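PDB 6RW0: protein angel homolog 2 from Homo sapiens, which acts as a 2',3'-cyclic phosphatase of the CCR4/nocturin family and probably binds the 3' untranslated regions of mRNA. Local coordinates for residues F52-N58 with V232-D236; S61-L65 with E105-H110; V100-V106 with D137-F143; Y128-T132 with P155-F159. All blocks are in the same frame, centred on the assembly; numbering follows the deposited sequence.

Contacts 1 to 4 belong to one two-layered domain of the endonuclease/exonuclease/phosphatase family. Contact 1 closes the longest loop, from 52-58 to 232-236, and the other three are nested inside it along the chain. It brings the two sheets face to face, while contact 3, with its centre about 9 Å away, is a strand pair within the first of them. Contact 2 lies about 12 Å from contact 3, centre to centre, and shares Glu105 and Val106 with it as well as the magnesium ion. Contact 4, about 17 Å from contact 1 between centres, joins the sheets again near their edges. Thus the sandwich interior leads up to the metal-bearing bulge late in strand 100-107.

Contact 1: F52-N58 with V232-D236; sequences FSVMSYN and VMCGD
Two extended strands, 52-58 and 232-236, run nearly parallel (crossing angle -19°) with axes 6.7 Å apart at closest approach. They meet through side chains, alternate residues pointing inward. The register sets Ser56 CA 6.0 Å from Cys234 CA and Asn58 CA 7.0 Å from Asp236 CA. Among apolar contacts, Val54 and Val232, both t, meet CG1 to CG1 at 4.2 Å, Val54 CG1 lies 3.6 Å from SG of Cys234 (m), and the edge of the Phe52 ring reaches Val232 (CE2 to CG2, 4.3 Å). Small Ser56 permits close approach, its OG 3.5 Å from Cys234 CB. At the 154/-175 of Gly235 a CB would clash with Cys234 O, so glycine is required. The polar contact is C-terminal, where Asn58 and Asp236, both t, form a hydrogen bond (ND2 to OD2, 3.0 Å) near the magnesium ion. This is the interior of a DNase I-like beta sandwich: strand 52-58 pairs with strand 100-107 in one sheet, while strand 232-236 lies between strands 189-195 and 359-369 in the other.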
loop_
_atom_site.group_PDB
_atom_site.type_symbol
_atom_site.label_atom_id
_atom_site.label_comp_id
_atom_site.label_asym_id
_atom_site.label_seq_id
_atom_site.Cartn_x
_atom_site.Cartn_y
_atom_site.Cartn_z
ATOM N N PHE A 52 -15.876 7.266 -7.390
ATOM C CA PHE A 52 -14.627 7.929 -6.977
ATOM C C PHE A 52 -13.465 7.060 -7.417
ATOM O O PHE A 52 -13.590 5.872 -7.490
ATOM C CB PHE A 52 -14.599 8.190 -5.470
ATOM C CG PHE A 52 -14.559 6.954 -4.620
ATOM C CD1 PHE A 52 -15.689 6.196 -4.402
ATOM C CD2 PHE A 52 -13.373 6.538 -4.058
ATOM C CE1 PHE A 52 -15.638 5.059 -3.624
ATOM C CE2 PHE A 52 -13.326 5.399 -3.280
ATOM C CZ PHE A 52 -14.456 4.664 -3.062
ATOM N N SER A 53 -12.359 7.720 -7.678
ATOM C CA SER A 53 -11.128 7.066 -8.084
ATOM C C SER A 53 -10.062 7.171 -7.002
ATOM O O SER A 53 -10.051 8.113 -6.197
ATOM C CB SER A 53 -10.598 7.669 -9.387
ATOM O OG SER A 53 -10.393 9.067 -9.246
ATOM N N VAL A 54 -9.171 6.179 -6.993
ATOM C CA VAL A 54 -8.110 6.039 -6.005
ATOM C C VAL A 54 -6.812 5.706 -6.722
ATOM O O VAL A 54 -6.765 4.763 -7.523
ATOM C CB VAL A 54 -8.409 4.923 -4.983
ATOM C CG1 VAL A 54 -7.253 4.800 -3.968
ATOM C CG2 VAL A 54 -9.714 5.150 -4.274
ATOM N N MET A 55 -5.776 6.444 -6.383
ATOM C CA MET A 55 -4.421 6.212 -6.902
ATOM C C MET A 55 -3.517 5.793 -5.737
ATOM O O MET A 55 -3.578 6.463 -4.723
ATOM C CB MET A 55 -3.853 7.480 -7.524
ATOM C CG MET A 55 -2.413 7.314 -7.922
ATOM S SD MET A 55 -1.718 8.821 -8.611
ATOM C CE MET A 55 -2.273 8.662 -10.296
ATOM N N SER A 56 -2.753 4.713 -5.870
ATOM C CA SER A 56 -1.753 4.270 -4.872
ATOM C C SER A 56 -0.393 4.406 -5.553
ATOM O O SER A 56 -0.241 3.835 -6.604
ATOM C CB SER A 56 -1.999 2.877 -4.391
ATOM O OG SER A 56 -1.093 2.555 -3.362
ATOM N N TYR A 57 0.536 5.160 -4.991
ATOM C CA TYR A 57 1.818 5.406 -5.673
ATOM C C TYR A 57 2.960 5.516 -4.661
ATOM O O TYR A 57 2.924 6.426 -3.865
ATOM C CB TYR A 57 1.692 6.706 -6.472
ATOM C CG TYR A 57 2.719 6.959 -7.547
ATOM C CD1 TYR A 57 3.652 6.008 -7.900
ATOM C CD2 TYR A 57 2.698 8.143 -8.242
ATOM C CE1 TYR A 57 4.567 6.248 -8.909
ATOM C CE2 TYR A 57 3.600 8.398 -9.254
ATOM C CZ TYR A 57 4.544 7.451 -9.579
ATOM O OH TYR A 57 5.440 7.687 -10.573
ATOM N N ASN A 58 3.952 4.636 -4.744
ATOM C CA ASN A 58 5.206 4.770 -3.979
ATOM C C ASN A 58 6.077 5.654 -4.885
ATOM O O ASN A 58 6.452 5.187 -5.930
ATOM C CB ASN A 58 5.797 3.397 -3.682
ATOM C CG ASN A 58 7.143 3.491 -3.006
ATOM O OD1 ASN A 58 7.866 4.433 -3.213
ATOM N ND2 ASN A 58 7.478 2.498 -2.214
ATOM N N VAL A 232 -11.160 0.940 1.390
ATOM C CA VAL A 232 -10.125 0.863 0.368
ATOM C C VAL A 232 -8.796 0.886 1.107
ATOM O O VAL A 232 -8.518 1.834 1.850
ATOM C CB VAL A 232 -10.220 2.016 -0.642
ATOM C CG1 VAL A 232 -9.133 1.847 -1.696
ATOM C CG2 VAL A 232 -11.580 2.042 -1.298
ATOM N N MET A 233 -8.001 -0.172 0.939
ATOM C CA MET A 233 -6.726 -0.340 1.633
ATOM C C MET A 233 -5.624 -0.423 0.586
ATOM O O MET A 233 -5.554 -1.399 -0.172
ATOM C CB MET A 233 -6.731 -1.572 2.537
ATOM C CG MET A 233 -5.401 -1.798 3.245
ATOM S SD MET A 233 -5.397 -3.186 4.397
ATOM C CE MET A 233 -5.354 -4.586 3.278
ATOM N N CYS A 234 -4.792 0.611 0.539
ATOM C CA CYS A 234 -3.724 0.737 -0.437
ATOM C C CYS A 234 -2.368 0.581 0.224
ATOM O O CYS A 234 -2.206 0.787 1.429
ATOM C CB CYS A 234 -3.724 2.134 -1.053
ATOM S SG CYS A 234 -5.214 2.562 -1.945
ATOM N N GLY A 235 -1.373 0.285 -0.585
ATOM C CA GLY A 235 -0.019 0.504 -0.114
ATOM C C GLY A 235 0.999 -0.388 -0.786
ATOM O O GLY A 235 0.708 -1.163 -1.699
ATOM N N ASP A 236 2.224 -0.252 -0.281
ATOM C CA ASP A 236 3.366 -1.086 -0.635
ATOM C C ASP A 236 3.517 -2.079 0.507
ATOM O O ASP A 236 3.932 -1.719 1.617
ATOM C CB ASP A 236 4.601 -0.217 -0.828
ATOM C CG ASP A 236 5.831 -1.018 -1.197
ATOM O OD1 ASP A 236 5.842 -2.246 -0.982
ATOM O OD2 ASP A 236 6.818 -0.411 -1.685
#

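Contact 2: S61-L65 with E105-H110; sequences SQDLL and EVQEDH. With MG (magnesium ion), chain B.
This is a polar, partly buried contact between two helix starts, beside the metal site at the bulge near the C-terminal end of strand 100-107. Ser61 is the N-cap of helix 62-67, and Gln107 takes the same position before helix 108-121. Glu105 is left-handed (59/39) where the chain turns a corner; its CA and Ser61 CA are 5.0 Å apart. Gln107, extended (chi1 and chi2 both t), suits its place because its amide oxygen can serve two donors: OE1 accepts from Ser61 OG and from Asp63 N, both at 2.8 Å. Gln107 NE2 donates to Asp109 OD1 (2.9 Å). Ser61 OG in turn accepts a weak capping bond from Leu64 N at 3.3 Å. His110 (m) turns its ring edge to Gln62, CE1 to CB 3.7 Å, and water 1 joins Gln62 N (3.0 Å) to His110 ND1 (2.8 Å). Glu105 divides its carboxylate: OE1 accepts from Ser61 N at 3.0 Å and OE2 binds magnesium at 2.3 Å. Five waters complete the metal's six ligands; water 3 donates to Glu105 OE1 (2.8 Å). A magnesium-binding glutamate near a strand's C-terminal end is characteristic of the endonuclease/exonuclease/phosphatase active site, consistent with such a role here.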
loop_
_atom_site.group_PDB
_atom_site.type_symbol
_atom_site.label_atom_id
_atom_site.label_comp_id
_atom_site.label_asym_id
_atom_site.label_seq_id
_atom_site.Cartn_x
_atom_site.Cartn_y
_atom_site.Cartn_z
ATOM N N SER A 61 11.477 8.054 -2.286
ATOM C CA SER A 61 12.089 9.141 -1.533
ATOM C C SER A 61 13.496 9.407 -2.045
ATOM O O SER A 61 14.266 8.473 -2.273
ATOM C CB SER A 61 12.127 8.722 -0.063
ATOM O OG SER A 61 13.214 9.292 0.650
ATOM N N GLN A 62 13.839 10.687 -2.230
ATOM C CA GLN A 62 15.172 11.014 -2.738
ATOM C C GLN A 62 16.273 10.517 -1.808
ATOM O O GLN A 62 17.306 10.009 -2.277
ATOM C CB GLN A 62 15.315 12.520 -2.958
ATOM C CG GLN A 62 16.561 12.886 -3.750
ATOM C CD GLN A 62 16.484 12.409 -5.193
ATOM O OE1 GLN A 62 15.402 12.244 -5.739
ATOM N NE2 GLN A 62 17.639 12.217 -5.821
ATOM N N ASP A 63 16.098 10.680 -0.489
ATOM C CA ASP A 63 17.107 10.201 0.448
ATOM C C ASP A 63 17.300 8.696 0.299
ATOM O O ASP A 63 18.432 8.200 0.328
ATOM C CB ASP A 63 16.698 10.483 1.896
ATOM C CG ASP A 63 16.865 11.931 2.312
ATOM O OD1 ASP A 63 17.349 12.763 1.521
ATOM O OD2 ASP A 63 16.495 12.237 3.468
ATOM N N LEU A 64 16.195 7.951 0.166
ATOM C CA LEU A 64 16.303 6.500 0.026
ATOM C C LEU A 64 16.890 6.108 -1.321
ATOM O O LEU A 64 17.638 5.129 -1.404
ATOM C CB LEU A 64 14.951 5.831 0.280
ATOM C CG LEU A 64 14.378 6.073 1.680
ATOM C CD1 LEU A 64 13.066 5.285 1.824
ATOM C CD2 LEU A 64 15.366 5.720 2.776
ATOM N N LEU A 65 16.601 6.869 -2.378
ATOM C CA LEU A 65 17.241 6.631 -3.662
ATOM C C LEU A 65 18.752 6.763 -3.525
ATOM O O LEU A 65 19.508 5.861 -3.905
ATOM C CB LEU A 65 16.685 7.640 -4.663
ATOM C CG LEU A 65 17.041 7.553 -6.139
ATOM C CD1 LEU A 65 16.154 8.543 -6.904
ATOM C CD2 LEU A 65 18.507 7.856 -6.386
ATOM N N GLU A 105 6.562 6.685 0.536
ATOM C CA GLU A 105 7.904 7.255 0.369
ATOM C C GLU A 105 7.855 8.760 0.123
ATOM O O GLU A 105 8.627 9.310 -0.664
ATOM C CB GLU A 105 8.737 6.503 -0.664
ATOM C CG GLU A 105 9.071 5.127 -0.146
ATOM C CD GLU A 105 10.258 4.482 -0.814
ATOM O OE1 GLU A 105 11.176 5.204 -1.285
ATOM O OE2 GLU A 105 10.271 3.230 -0.855
ATOM N N VAL A 106 6.941 9.421 0.828
ATOM C CA VAL A 106 6.792 10.871 0.805
ATOM C C VAL A 106 7.775 11.441 1.818
ATOM O O VAL A 106 7.603 11.265 3.028
ATOM C CB VAL A 106 5.346 11.266 1.131
ATOM C CG1 VAL A 106 5.201 12.783 1.291
ATOM C CG2 VAL A 106 4.405 10.676 0.080
ATOM N N GLN A 107 8.814 12.112 1.321
ATOM C CA GLN A 107 9.891 12.613 2.166
ATOM C C GLN A 107 9.473 13.917 2.838
ATOM O O GLN A 107 8.921 14.808 2.189
ATOM C CB GLN A 107 11.135 12.815 1.303
ATOM C CG GLN A 107 12.361 13.175 2.067
ATOM C CD GLN A 107 13.605 13.046 1.232
ATOM O OE1 GLN A 107 13.874 11.985 0.673
ATOM N NE2 GLN A 107 14.359 14.129 1.123
ATOM N N GLU A 108 9.727 14.020 4.147
ATOM C CA GLU A 108 9.137 15.099 4.937
ATOM C C GLU A 108 9.542 16.478 4.421
ATOM O O GLU A 108 8.689 17.365 4.277
ATOM C CB GLU A 108 9.504 14.951 6.418
ATOM C CG GLU A 108 8.851 16.033 7.302
ATOM C CD GLU A 108 9.383 16.079 8.733
ATOM O OE1 GLU A 108 10.589 15.831 8.947
ATOM O OE2 GLU A 108 8.576 16.360 9.647
ATOM N N ASP A 109 10.838 16.705 4.176
ATOM C CA ASP A 109 11.260 18.049 3.782
ATOM C C ASP A 109 10.650 18.436 2.440
ATOM O O ASP A 109 10.084 19.527 2.289
ATOM C CB ASP A 109 12.786 18.245 3.848
ATOM C CG ASP A 109 13.595 17.268 3.003
ATOM O OD1 ASP A 109 13.049 16.364 2.349
ATOM O OD2 ASP A 109 14.837 17.445 2.998
ATOM N N HIS A 110 10.693 17.525 1.476
ATOM C CA HIS A 110 10.078 17.777 0.181
ATOM C C HIS A 110 8.572 17.916 0.290
ATOM O O HIS A 110 7.953 18.670 -0.467
ATOM C CB HIS A 110 10.421 16.636 -0.755
ATOM C CG HIS A 110 11.872 16.558 -1.063
ATOM N ND1 HIS A 110 12.469 15.420 -1.557
ATOM C CD2 HIS A 110 12.844 17.490 -0.965
ATOM C CE1 HIS A 110 13.753 15.658 -1.750
ATOM N NE2 HIS A 110 14.007 16.908 -1.408
HETATM MG MG MG B . 11.547 1.888 -2.196
HETATM O O HOH W 1 11.755 12.836 -2.379
HETATM O O HOH W 2 15.580 14.555 4.398
HETATM O O HOH W 3 13.134 3.271 -1.568
HETATM O O HOH W 4 12.750 0.906 -3.856
HETATM O O HOH W 5 12.723 0.052 -0.856
HETATM O O HOH W 6 10.493 3.319 -3.819
HETATM O O HOH W 7 10.387 0.059 -2.850
#

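Contact 3: V100-V106 with D137-F143; sequences VLCLQEV and DGCAICF. With MG (magnesium ion), chain B.
Strands 100-104 and 137-143 lie side by side and antiparallel (170°, axes 4.5 Å apart), Leu101 opposite Cys142 and Leu103 opposite Ala140 as hydrogen-bonded pairs, from Leu101 N to Cys142 O at 2.8 Å to Ala140 N to Leu103 O at 3.0 Å. The two faces fit differently. On one, Leu101 and Leu103 share the same rotamer (chi1 m, chi2 t). Leu101 CB meets Cys142 CB at 4.1 Å, and small Ala140 leaves a hollow bordered by the larger Leu103 and Val106: Ala140 CB is 4.4 Å from Leu103 CB and 4.3 Å from Val106 CG2. On the other, Ile141 CG1 rests against Cys102 SG (4.1 Å) and Ile141 CG2 against Val100 CG1 (4.4 Å). After Leu103 the register slips by one: left-handed Glu105 (59/39) and Val106 both face Gly138, a G1 beta bulge, closed by Val106 N to Gly138 O (3.0 Å). Here Glu105 OE2 binds magnesium (2.3 Å), and water 8 fills the gap between Glu105 N (2.9 Å) and Asp137 OD2 (2.8 Å). Strand 49-58 flanks strand 100-107 and strand 124-130 flanks strand 137-144; Leu119 of helix 108-121 packs on Leu101, Leu103 and Cys142, and strands 171-179 and 189-195 meet the face of Cys102 and Ile141.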
loop_
_atom_site.group_PDB
_atom_site.type_symbol
_atom_site.label_atom_id
_atom_site.label_comp_id
_atom_site.label_asym_id
_atom_site.label_seq_id
_atom_site.Cartn_x
_atom_site.Cartn_y
_atom_site.Cartn_z
ATOM N N VAL A 100 -8.762 10.342 -4.687
ATOM C CA VAL A 100 -8.043 9.970 -3.474
ATOM C C VAL A 100 -6.646 9.550 -3.893
ATOM O O VAL A 100 -6.496 8.773 -4.846
ATOM C CB VAL A 100 -8.728 8.799 -2.743
ATOM C CG1 VAL A 100 -7.941 8.401 -1.498
ATOM C CG2 VAL A 100 -10.150 9.149 -2.358
ATOM N N LEU A 101 -5.631 10.057 -3.188
ATOM C CA LEU A 101 -4.248 9.658 -3.401
ATOM C C LEU A 101 -3.713 8.994 -2.145
ATOM O O LEU A 101 -3.810 9.553 -1.046
ATOM C CB LEU A 101 -3.329 10.843 -3.684
ATOM C CG LEU A 101 -3.792 11.820 -4.739
ATOM C CD1 LEU A 101 -2.783 12.977 -4.734
ATOM C CD2 LEU A 101 -3.903 11.178 -6.087
ATOM N N CYS A 102 -3.147 7.810 -2.308
ATOM C CA CYS A 102 -2.453 7.101 -1.242
ATOM C C CYS A 102 -1.007 7.016 -1.693
ATOM O O CYS A 102 -0.690 6.260 -2.615
ATOM C CB CYS A 102 -3.042 5.717 -1.025
ATOM S SG CYS A 102 -4.647 5.823 -0.168
ATOM N N LEU A 103 -0.143 7.809 -1.070
ATOM C CA LEU A 103 1.250 7.899 -1.471
ATOM C C LEU A 103 2.146 7.273 -0.414
ATOM O O LEU A 103 1.878 7.362 0.787
ATOM C CB LEU A 103 1.646 9.363 -1.690
ATOM C CG LEU A 103 0.750 10.189 -2.626
ATOM C CD1 LEU A 103 1.208 11.638 -2.682
ATOM C CD2 LEU A 103 0.722 9.567 -4.010
ATOM N N GLN A 104 3.225 6.646 -0.874
ATOM C CA GLN A 104 4.270 6.149 0.000
ATOM C C GLN A 104 5.609 6.760 -0.397
ATOM O O GLN A 104 5.780 7.269 -1.506
ATOM C CB GLN A 104 4.339 4.610 -0.003
ATOM C CG GLN A 104 2.975 3.920 0.200
ATOM C CD GLN A 104 2.197 3.764 -1.083
ATOM O OE1 GLN A 104 2.771 3.566 -2.157
ATOM N NE2 GLN A 104 0.883 3.859 -0.988
ATOM N N GLU A 105 6.562 6.685 0.536
ATOM C CA GLU A 105 7.904 7.255 0.369
ATOM C C GLU A 105 7.855 8.760 0.123
ATOM O O GLU A 105 8.627 9.310 -0.664
ATOM C CB GLU A 105 8.737 6.503 -0.664
ATOM C CG GLU A 105 9.071 5.127 -0.146
ATOM C CD GLU A 105 10.258 4.482 -0.814
ATOM O OE1 GLU A 105 11.176 5.204 -1.285
ATOM O OE2 GLU A 105 10.271 3.230 -0.855
ATOM N N VAL A 106 6.941 9.421 0.828
ATOM C CA VAL A 106 6.792 10.871 0.805
ATOM C C VAL A 106 7.775 11.441 1.818
ATOM O O VAL A 106 7.603 11.265 3.028
ATOM C CB VAL A 106 5.346 11.266 1.131
ATOM C CG1 VAL A 106 5.201 12.783 1.291
ATOM C CG2 VAL A 106 4.405 10.676 0.080
ATOM N N ASP A 137 10.804 9.612 5.659
ATOM C CA ASP A 137 9.702 9.520 4.722
ATOM C C ASP A 137 8.499 8.889 5.398
ATOM O O ASP A 137 8.592 8.330 6.497
ATOM C CB ASP A 137 10.072 8.648 3.504
ATOM C CG ASP A 137 10.330 7.187 3.887
ATOM O OD1 ASP A 137 11.229 6.947 4.709
ATOM O OD2 ASP A 137 9.636 6.266 3.401
ATOM N N GLY A 138 7.371 8.954 4.711
ATOM C CA GLY A 138 6.173 8.353 5.240
ATOM C C GLY A 138 5.058 8.236 4.230
ATOM O O GLY A 138 5.264 8.335 3.017
ATOM N N CYS A 139 3.870 8.006 4.764
ATOM C CA CYS A 139 2.667 7.819 3.974
ATOM C C CYS A 139 1.823 9.084 3.993
ATOM O O CYS A 139 1.724 9.780 5.014
ATOM C CB CYS A 139 1.796 6.710 4.562
ATOM S SG CYS A 139 2.454 5.063 4.451
ATOM N N ALA A 140 1.157 9.354 2.883
ATOM C CA ALA A 140 0.183 10.429 2.827
ATOM C C ALA A 140 -1.115 9.891 2.246
ATOM O O ALA A 140 -1.097 9.030 1.365
ATOM C CB ALA A 140 0.677 11.620 2.004
ATOM N N ILE A 141 -2.236 10.375 2.765
ATOM C CA ILE A 141 -3.536 10.179 2.132
ATOM C C ILE A 141 -4.102 11.558 1.841
ATOM O O ILE A 141 -4.209 12.393 2.745
ATOM C CB ILE A 141 -4.513 9.353 2.985
ATOM C CG1 ILE A 141 -3.974 7.955 3.258
ATOM C CG2 ILE A 141 -5.854 9.229 2.249
ATOM C CD1 ILE A 141 -4.808 7.136 4.265
ATOM N N CYS A 142 -4.452 11.792 0.584
ATOM C CA CYS A 142 -4.947 13.074 0.121
ATOM C C CYS A 142 -6.270 12.835 -0.584
ATOM O O CYS A 142 -6.480 11.783 -1.189
ATOM C CB CYS A 142 -3.953 13.696 -0.863
ATOM S SG CYS A 142 -2.216 13.662 -0.315
ATOM N N PHE A 143 -7.184 13.779 -0.514
ATOM C CA PHE A 143 -8.502 13.584 -1.152
ATOM C C PHE A 143 -9.031 14.933 -1.639
ATOM O O PHE A 143 -8.689 15.932 -1.081
ATOM C CB PHE A 143 -9.461 12.890 -0.183
ATOM C CG PHE A 143 -9.777 13.724 1.020
ATOM C CD1 PHE A 143 -9.081 13.578 2.199
ATOM C CD2 PHE A 143 -10.725 14.714 0.926
ATOM C CE1 PHE A 143 -9.378 14.382 3.277
ATOM C CE2 PHE A 143 -11.018 15.515 2.002
ATOM C CZ PHE A 143 -10.350 15.337 3.171
HETATM MG MG MG B . 11.547 1.888 -2.196
HETATM O O HOH W 8 7.064 5.205 2.980
HETATM O O HOH W 3 13.134 3.271 -1.568
HETATM O O HOH W 4 12.750 0.906 -3.856
HETATM O O HOH W 5 12.723 0.052 -0.856
HETATM O O HOH W 6 10.493 3.319 -3.819
HETATM O O HOH W 7 10.387 0.059 -2.850
#

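Contact 4: Y128-T132 with P155-F159; sequences YKMRT and PVEFF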
loop_
_atom_site.group_PDB
_atom_site.type_symbol
_atom_site.label_atom_id
_atom_site.label_comp_id
_atom_site.label_asym_id
_atom_site.label_seq_id
_atom_site.Cartn_x
_atom_site.Cartn_y
_atom_site.Cartn_z
ATOM N N TYR A 128 -0.546 13.484 6.470
ATOM C CA TYR A 128 0.733 12.793 6.425
ATOM C C TYR A 128 0.996 12.044 7.716
ATOM O O TYR A 128 0.605 12.475 8.802
ATOM C CB TYR A 128 1.843 13.830 6.264
ATOM C CG TYR A 128 3.276 13.380 6.086
ATOM C CD1 TYR A 128 3.643 12.489 5.088
ATOM C CD2 TYR A 128 4.283 13.934 6.861
ATOM C CE1 TYR A 128 4.965 12.136 4.903
ATOM C CE2 TYR A 128 5.607 13.592 6.682
ATOM C CZ TYR A 128 5.947 12.693 5.705
ATOM O OH TYR A 128 7.274 12.383 5.531
ATOM N N LYS A 129 1.707 10.933 7.586
ATOM C CA LYS A 129 2.265 10.235 8.738
ATOM C C LYS A 129 3.670 9.777 8.382
ATOM O O LYS A 129 3.847 8.874 7.558
ATOM C CB LYS A 129 1.394 9.055 9.157
ATOM C CG LYS A 129 1.952 8.263 10.332
ATOM C CD LYS A 129 2.136 9.140 11.576
ATOM C CE LYS A 129 2.675 8.339 12.730
ATOM N NZ LYS A 129 2.996 9.195 13.898
ATOM N N MET A 130 4.661 10.374 9.024
ATOM C CA MET A 130 6.059 10.050 8.788
ATOM C C MET A 130 6.453 8.813 9.584
ATOM O O MET A 130 5.962 8.586 10.693
ATOM C CB MET A 130 6.926 11.218 9.264
ATOM C CG MET A 130 8.367 11.167 8.817
ATOM S SD MET A 130 9.218 12.667 9.376
ATOM C CE MET A 130 8.989 12.607 11.146
ATOM N N ARG A 131 7.351 8.006 9.007
ATOM C CA ARG A 131 7.983 6.932 9.759
ATOM C C ARG A 131 8.667 7.509 10.991
ATOM O O ARG A 131 9.059 8.680 11.018
ATOM C CB ARG A 131 8.997 6.175 8.892
ATOM C CG ARG A 131 8.326 5.259 7.863
ATOM C CD ARG A 131 9.277 4.151 7.442
ATOM N NE ARG A 131 10.341 4.632 6.576
ATOM C CZ ARG A 131 11.427 3.937 6.262
ATOM N NH1 ARG A 131 12.322 4.466 5.439
ATOM N NH2 ARG A 131 11.625 2.723 6.770
ATOM N N THR A 132 8.788 6.679 12.020
ATOM C CA THR A 132 9.305 7.095 13.315
ATOM C C THR A 132 10.834 7.015 13.324
ATOM O O THR A 132 11.473 6.732 12.310
ATOM C CB THR A 132 8.617 6.284 14.415
ATOM O OG1 THR A 132 8.783 4.878 14.182
ATOM C CG2 THR A 132 7.121 6.582 14.433
ATOM N N PRO A 155 -3.608 7.803 12.620
ATOM C CA PRO A 155 -2.269 7.290 12.320
ATOM C C PRO A 155 -2.009 5.980 13.040
ATOM O O PRO A 155 -2.570 5.701 14.099
ATOM C CB PRO A 155 -1.346 8.395 12.847
ATOM C CG PRO A 155 -2.119 8.988 14.038
ATOM C CD PRO A 155 -3.571 8.955 13.552
ATOM N N VAL A 156 -1.091 5.191 12.482
ATOM C CA VAL A 156 -0.655 3.936 13.082
ATOM C C VAL A 156 0.868 3.931 13.088
ATOM O O VAL A 156 1.496 4.098 12.031
ATOM C CB VAL A 156 -1.178 2.726 12.294
ATOM C CG1 VAL A 156 -0.869 1.442 13.020
ATOM C CG2 VAL A 156 -2.679 2.836 12.037
ATOM N N GLU A 157 1.466 3.743 14.260
ATOM C CA GLU A 157 2.909 3.544 14.386
ATOM C C GLU A 157 3.168 2.075 14.670
ATOM O O GLU A 157 2.666 1.536 15.670
ATOM C CB GLU A 157 3.490 4.392 15.517
ATOM C CG GLU A 157 3.461 5.871 15.210
ATOM C CD GLU A 157 4.031 6.754 16.303
ATOM O OE1 GLU A 157 4.324 6.262 17.422
ATOM O OE2 GLU A 157 4.180 7.964 16.026
ATOM N N PHE A 158 3.947 1.417 13.810
ATOM C CA PHE A 158 4.245 0.013 14.056
ATOM C C PHE A 158 5.377 -0.174 15.061
ATOM O O PHE A 158 5.533 -1.278 15.593
ATOM C CB PHE A 158 4.567 -0.733 12.755
ATOM C CG PHE A 158 3.461 -0.677 11.711
ATOM C CD1 PHE A 158 2.123 -0.820 12.059
ATOM C CD2 PHE A 158 3.773 -0.507 10.379
ATOM C CE1 PHE A 158 1.127 -0.775 11.088
ATOM C CE2 PHE A 158 2.793 -0.468 9.423
ATOM C CZ PHE A 158 1.461 -0.589 9.779
ATOM N N PHE A 159 6.108 0.877 15.349
ATOM C CA PHE A 159 7.200 0.797 16.338
ATOM C C PHE A 159 6.596 0.786 17.749
ATOM O O PHE A 159 5.895 1.718 18.077
ATOM C CB PHE A 159 8.148 1.989 16.222
ATOM C CG PHE A 159 9.233 1.979 17.259
ATOM C CD1 PHE A 159 10.201 1.010 17.242
ATOM C CD2 PHE A 159 9.234 2.895 18.286
ATOM C CE1 PHE A 159 11.178 0.972 18.216
ATOM C CE2 PHE A 159 10.221 2.860 19.253
ATOM C CZ PHE A 159 11.177 1.887 19.222
HETATM O O HOH W 9 6.378 3.365 13.766
#
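Side-chain conformation does the joining here, since the axes of strands 128-130 and 155-157, though almost parallel (9°), stay 8.1 Å apart at closest approach, too far for backbone pairing. Lys129 spans the gap. Its chi1 is t, but chi2 is p, and this kink lays the aliphatic chain along the proline. Lys129 CD lies 3.8 Å from Pro155 CB. From there chi3 and chi4, both t, carry the ammonium group on, and Lys129 NZ and Glu157 OE2 form a hydrogen-bonded salt bridge of 2.7 Å. A lysine suits this partly exposed place, its methylenes resting on the proline ring and its charge meeting an acid. Glu157, with chi1 m and chi2 t, starts sideways from its strand yet reaches across to the opposite segment. Thr132 (p) sets CG2 3.6 Å from Glu157 CD and OG1 3.6 Å from Phe159 CB. The Thr132 OG1 hydroxyl accepts from water 9 (2.9 Å), which in turn accepts from Phe159 N (3.0 Å), and is also hydrogen-bonded to Asp169. Phe159 points CB toward 128-132, but with chi1 t its ring leads off. The arrangement is a surface seam of the beta sandwich: strand 124-130 is outermost in one sheet, and strand 148-157 belongs to the other, pairing with 171-179.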